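Local atomic coordinates of hypothetical protein DR_0824 (Deinococcus radiodurans, PDB entry 2IMR), a protein that catalyses the zinc-dependent deamination of aminodeoxyfutalosine to futalosine in menaquinone biosynthesis, and deaminates adenosine and several related nucleosides less well. Residues H303-A316 with C334-V347. Sequence-based numbering, arbitrary orientation.
Sequences HMVNVTPDDIARVA and CGTFDWPAFAAAGV
The backbones of V305 and F337 come closest, CA to CA 4.3 Å, and A316 and V347 meet again at 5.5 Å, with helix 309-318 packed on the helix that starts at W339. I312 points from its helix onto A341, F342 and A345. Its CG1 lies over one face of the F342 ring, a CH-pi contact 4.2 Å from the centroid. CG2 presses on A345 CB at 3.5 Å, tighter than usual, and CD1 reaches A341 CB. F337 CE1, of the same segment as F342, lies over the opposite face of that ring, toward its rim, while V307 CG2 and M304 CB pack against F342 CZ. F337 has CG anti to its backbone N (chi1 173°), which brings its ring edge to M304 O, 3.5 Å from CD1. In the TIM-barrel fold of the amidohydrolases, 303-316 leaves strand 300-303, where H303 lies beside the zinc-binding D354, and 334-347 leads into strand 349-351. Nearer the active-site end, V305 CG1 rests on C334 O at 3.3 Å. The one direct hydrogen bond across runs from N306 ND2 to the same oxygen, 3.2 Å, in the carbonyl plane and close to the amide plane. A leucine in place of N306 would probably leave C334 O without this donor and disturb the water held by OD1. Two further waters bridge the loops. One lies between V305 O and T336 O; the other links M304 O and V305 O to D338 N. D338 OD1 in turn caps the helix starting at W339 by accepting from A341 N, 3.1 Å away.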
loop_
_atom_site.group_PDB
_atom_site.type_symbol
_atom_site.label_atom_id
_atom_site.label_comp_id
_atom_site.label_asym_id
_atom_site.label_seq_id
_atom_site.Cartn_x
_atom_site.Cartn_y
_atom_site.Cartn_z
ATOM N N HIS A 303 -2.030 -6.633 -0.440
ATOM C CA HIS A 303 -1.473 -7.857 -1.008
ATOM C C HIS A 303 -2.498 -8.537 -1.903
ATOM O O HIS A 303 -2.396 -8.446 -3.124
ATOM C CB HIS A 303 -0.968 -8.791 0.100
ATOM C CG HIS A 303 0.186 -8.220 0.873
ATOM N ND1 HIS A 303 1.321 -7.735 0.257
ATOM C CD2 HIS A 303 0.365 -8.023 2.200
ATOM C CE1 HIS A 303 2.149 -7.262 1.171
ATOM N NE2 HIS A 303 1.593 -7.423 2.358
ATOM N N MET A 304 -3.473 -9.219 -1.308
ATOM C CA MET A 304 -4.536 -9.845 -2.088
ATOM C C MET A 304 -4.013 -10.673 -3.252
ATOM O O MET A 304 -4.517 -10.576 -4.377
ATOM C CB MET A 304 -5.457 -8.754 -2.630
ATOM C CG MET A 304 -6.211 -7.997 -1.556
ATOM S SD MET A 304 -7.476 -9.057 -0.857
ATOM C CE MET A 304 -8.757 -8.906 -2.145
ATOM N N VAL A 305 -3.014 -11.499 -2.981
ATOM C CA VAL A 305 -2.410 -12.321 -4.017
ATOM C C VAL A 305 -3.160 -13.619 -4.261
ATOM O O VAL A 305 -3.399 -14.013 -5.401
ATOM C CB VAL A 305 -0.941 -12.650 -3.651
ATOM C CG1 VAL A 305 -0.361 -13.676 -4.622
ATOM C CG2 VAL A 305 -0.113 -11.373 -3.682
ATOM N N ASN A 306 -3.553 -14.279 -3.184
ATOM C CA ASN A 306 -4.228 -15.554 -3.311
ATOM C C ASN A 306 -5.735 -15.454 -3.131
ATOM O O ASN A 306 -6.279 -15.780 -2.080
ATOM C CB ASN A 306 -3.577 -16.516 -2.325
ATOM C CG ASN A 306 -2.089 -16.682 -2.604
ATOM O OD1 ASN A 306 -1.697 -17.468 -3.466
ATOM N ND2 ASN A 306 -1.257 -15.911 -1.903
ATOM N N VAL A 307 -6.395 -14.993 -4.191
ATOM C CA VAL A 307 -7.832 -14.811 -4.202
ATOM C C VAL A 307 -8.440 -15.526 -5.402
ATOM O O VAL A 307 -7.734 -15.920 -6.330
ATOM C CB VAL A 307 -8.205 -13.309 -4.279
ATOM C CG1 VAL A 307 -7.633 -12.564 -3.075
ATOM C CG2 VAL A 307 -7.689 -12.708 -5.582
ATOM N N THR A 308 -9.758 -15.684 -5.376
ATOM C CA THR A 308 -10.468 -16.362 -6.456
ATOM C C THR A 308 -11.248 -15.352 -7.278
ATOM O O THR A 308 -11.342 -14.185 -6.917
ATOM C CB THR A 308 -11.478 -17.370 -5.900
ATOM O OG1 THR A 308 -12.497 -16.663 -5.181
ATOM C CG2 THR A 308 -10.798 -18.352 -4.966
ATOM N N PRO A 309 -11.816 -15.792 -8.411
ATOM C CA PRO A 309 -12.585 -14.853 -9.225
ATOM C C PRO A 309 -13.737 -14.290 -8.404
ATOM O O PRO A 309 -14.047 -13.107 -8.483
ATOM C CB PRO A 309 -13.054 -15.716 -10.389
ATOM C CG PRO A 309 -11.889 -16.644 -10.581
ATOM C CD PRO A 309 -11.559 -17.042 -9.148
ATOM N N ASP A 310 -14.371 -15.145 -7.609
ATOM C CA ASP A 310 -15.475 -14.694 -6.775
ATOM C C ASP A 310 -14.984 -13.671 -5.750
ATOM O O ASP A 310 -15.679 -12.703 -5.461
ATOM C CB ASP A 310 -16.127 -15.874 -6.055
ATOM C CG ASP A 310 -17.382 -15.467 -5.310
ATOM O OD1 ASP A 310 -18.381 -15.106 -5.971
ATOM O OD2 ASP A 310 -17.370 -15.496 -4.062
ATOM N N ASP A 311 -13.792 -13.882 -5.194
ATOM C CA ASP A 311 -13.261 -12.920 -4.227
ATOM C C ASP A 311 -13.156 -11.556 -4.911
ATOM O O ASP A 311 -13.556 -10.541 -4.353
ATOM C CB ASP A 311 -11.863 -13.319 -3.722
ATOM C CG ASP A 311 -11.871 -14.569 -2.855
ATOM O OD1 ASP A 311 -12.903 -14.867 -2.210
ATOM O OD2 ASP A 311 -10.821 -15.247 -2.805
ATOM N N ILE A 312 -12.611 -11.542 -6.124
ATOM C CA ILE A 312 -12.452 -10.297 -6.868
ATOM C C ILE A 312 -13.797 -9.603 -7.080
ATOM O O ILE A 312 -13.899 -8.388 -6.939
ATOM C CB ILE A 312 -11.755 -10.558 -8.227
ATOM C CG1 ILE A 312 -10.323 -11.037 -7.971
ATOM C CG2 ILE A 312 -11.736 -9.280 -9.073
ATOM C CD1 ILE A 312 -9.595 -11.530 -9.199
ATOM N N ALA A 313 -14.830 -10.381 -7.393
ATOM C CA ALA A 313 -16.166 -9.828 -7.599
ATOM C C ALA A 313 -16.685 -9.190 -6.310
ATOM O O ALA A 313 -17.302 -8.124 -6.338
ATOM C CB ALA A 313 -17.123 -10.928 -8.071
ATOM N N ARG A 314 -16.422 -9.834 -5.172
ATOM C CA ARG A 314 -16.868 -9.300 -3.886
ATOM C C ARG A 314 -16.168 -7.977 -3.575
ATOM O O ARG A 314 -16.782 -7.040 -3.061
ATOM C CB ARG A 314 -16.593 -10.312 -2.762
ATOM C CG ARG A 314 -17.397 -11.601 -2.864
ATOM C CD ARG A 314 -16.983 -12.599 -1.786
ATOM N NE ARG A 314 -17.772 -13.832 -1.822
ATOM C CZ ARG A 314 -18.987 -13.970 -1.294
ATOM N NH1 ARG A 314 -19.573 -12.954 -0.679
ATOM N NH2 ARG A 314 -19.615 -15.133 -1.376
ATOM N N VAL A 315 -14.878 -7.908 -3.885
ATOM C CA VAL A 315 -14.095 -6.698 -3.650
ATOM C C VAL A 315 -14.610 -5.549 -4.512
ATOM O O VAL A 315 -14.759 -4.419 -4.043
ATOM C CB VAL A 315 -12.594 -6.948 -3.966
ATOM C CG1 VAL A 315 -11.815 -5.640 -3.922
ATOM C CG2 VAL A 315 -12.026 -7.939 -2.968
ATOM N N ALA A 316 -14.878 -5.848 -5.776
ATOM C CA ALA A 316 -15.381 -4.850 -6.712
ATOM C C ALA A 316 -16.736 -4.304 -6.258
ATOM O O ALA A 316 -16.971 -3.095 -6.288
ATOM C CB ALA A 316 -15.498 -5.462 -8.101
ATOM N N CYS A 334 5.144 -15.384 -2.207
ATOM C CA CYS A 334 3.697 -15.391 -2.007
ATOM C C CYS A 334 2.891 -15.645 -3.260
ATOM O O CYS A 334 1.683 -15.860 -3.190
ATOM C CB CYS A 334 3.236 -14.051 -1.455
ATOM S SG CYS A 334 3.901 -13.645 0.142
ATOM N N GLY A 335 3.551 -15.609 -4.406
ATOM C CA GLY A 335 2.829 -15.767 -5.651
ATOM C C GLY A 335 2.746 -14.373 -6.247
ATOM O O GLY A 335 3.359 -13.439 -5.718
ATOM N N THR A 336 1.982 -14.208 -7.321
ATOM C CA THR A 336 1.890 -12.906 -7.969
ATOM C C THR A 336 0.473 -12.336 -8.017
ATOM O O THR A 336 -0.462 -13.021 -8.417
ATOM C CB THR A 336 2.446 -12.990 -9.412
ATOM O OG1 THR A 336 3.792 -13.482 -9.372
ATOM C CG2 THR A 336 2.437 -11.625 -10.080
ATOM N N PHE A 337 0.337 -11.084 -7.582
ATOM C CA PHE A 337 -0.936 -10.361 -7.584
ATOM C C PHE A 337 -1.457 -10.343 -9.021
ATOM O O PHE A 337 -0.727 -9.980 -9.940
ATOM C CB PHE A 337 -0.699 -8.924 -7.097
ATOM C CG PHE A 337 -1.895 -8.018 -7.216
ATOM C CD1 PHE A 337 -3.013 -8.201 -6.408
ATOM C CD2 PHE A 337 -1.883 -6.948 -8.114
ATOM C CE1 PHE A 337 -4.097 -7.334 -6.485
ATOM C CE2 PHE A 337 -2.962 -6.075 -8.199
ATOM C CZ PHE A 337 -4.076 -6.267 -7.381
ATOM N N ASP A 338 -2.714 -10.727 -9.213
ATOM C CA ASP A 338 -3.290 -10.744 -10.558
ATOM C C ASP A 338 -3.803 -9.353 -10.918
ATOM O O ASP A 338 -5.004 -9.100 -10.896
ATOM C CB ASP A 338 -4.442 -11.754 -10.629
ATOM C CG ASP A 338 -4.791 -12.133 -12.057
ATOM O OD1 ASP A 338 -4.490 -11.337 -12.970
ATOM O OD2 ASP A 338 -5.369 -13.218 -12.264
ATOM N N TRP A 339 -2.893 -8.444 -11.249
ATOM C CA TRP A 339 -3.302 -7.088 -11.580
ATOM C C TRP A 339 -4.287 -7.050 -12.751
ATOM O O TRP A 339 -5.316 -6.379 -12.681
ATOM C CB TRP A 339 -2.079 -6.221 -11.903
ATOM C CG TRP A 339 -2.345 -4.743 -11.807
ATOM C CD1 TRP A 339 -3.471 -4.078 -12.209
ATOM C CD2 TRP A 339 -1.441 -3.742 -11.323
ATOM N NE1 TRP A 339 -3.322 -2.727 -12.009
ATOM C CE2 TRP A 339 -2.086 -2.493 -11.466
ATOM C CE3 TRP A 339 -0.148 -3.780 -10.785
ATOM C CZ2 TRP A 339 -1.480 -1.290 -11.090
ATOM C CZ3 TRP A 339 0.458 -2.586 -10.412
ATOM C CH2 TRP A 339 -0.211 -1.356 -10.566
ATOM N N PRO A 340 -3.986 -7.764 -13.846
ATOM C CA PRO A 340 -4.946 -7.709 -14.957
ATOM C C PRO A 340 -6.377 -8.097 -14.578
ATOM O O PRO A 340 -7.337 -7.494 -15.071
ATOM C CB PRO A 340 -4.327 -8.631 -16.014
ATOM C CG PRO A 340 -3.329 -9.461 -15.258
ATOM C CD PRO A 340 -2.788 -8.534 -14.212
ATOM N N ALA A 341 -6.521 -9.081 -13.694
ATOM C CA ALA A 341 -7.845 -9.521 -13.258
ATOM C C ALA A 341 -8.536 -8.424 -12.444
ATOM O O ALA A 341 -9.727 -8.166 -12.617
ATOM C CB ALA A 341 -7.728 -10.800 -12.432
ATOM N N PHE A 342 -7.786 -7.779 -11.556
ATOM C CA PHE A 342 -8.340 -6.710 -10.735
ATOM C C PHE A 342 -8.684 -5.489 -11.587
ATOM O O PHE A 342 -9.708 -4.836 -11.373
ATOM C CB PHE A 342 -7.351 -6.327 -9.631
ATOM C CG PHE A 342 -7.439 -7.203 -8.406
ATOM C CD1 PHE A 342 -8.249 -6.839 -7.333
ATOM C CD2 PHE A 342 -6.726 -8.394 -8.331
ATOM C CE1 PHE A 342 -8.348 -7.655 -6.197
ATOM C CE2 PHE A 342 -6.817 -9.217 -7.202
ATOM C CZ PHE A 342 -7.629 -8.844 -6.134
ATOM N N ALA A 343 -7.825 -5.189 -12.553
ATOM C CA ALA A 343 -8.045 -4.053 -13.441
ATOM C C ALA A 343 -9.320 -4.275 -14.254
ATOM O O ALA A 343 -10.152 -3.378 -14.384
ATOM C CB ALA A 343 -6.858 -3.885 -14.368
ATOM N N ALA A 344 -9.468 -5.479 -14.795
ATOM C CA ALA A 344 -10.642 -5.823 -15.591
ATOM C C ALA A 344 -11.920 -5.714 -14.758
ATOM O O ALA A 344 -12.975 -5.348 -15.275
ATOM C CB ALA A 344 -10.495 -7.231 -16.151
ATOM N N ALA A 345 -11.821 -6.018 -13.464
ATOM C CA ALA A 345 -12.979 -5.949 -12.573
ATOM C C ALA A 345 -13.270 -4.516 -12.138
ATOM O O ALA A 345 -14.275 -4.249 -11.475
ATOM C CB ALA A 345 -12.753 -6.833 -11.345
ATOM N N GLY A 346 -12.380 -3.599 -12.505
ATOM C CA GLY A 346 -12.569 -2.199 -12.169
ATOM C C GLY A 346 -12.195 -1.810 -10.752
ATOM O O GLY A 346 -12.665 -0.797 -10.235
ATOM N N VAL A 347 -11.342 -2.610 -10.126
ATOM C CA VAL A 347 -10.899 -2.342 -8.765
ATOM C C VAL A 347 -9.724 -1.368 -8.783
ATOM O O VAL A 347 -8.791 -1.535 -9.564
ATOM C CB VAL A 347 -10.468 -3.652 -8.070
ATOM C CG1 VAL A 347 -9.993 -3.361 -6.650
ATOM C CG2 VAL A 347 -11.634 -4.632 -8.057
HETATM O O HOH W 1 -4.265 -11.698 -7.066
HETATM O O HOH W 2 -2.288 -14.791 -7.944
HETATM O O HOH W 3 0.095 -18.069 -5.225
#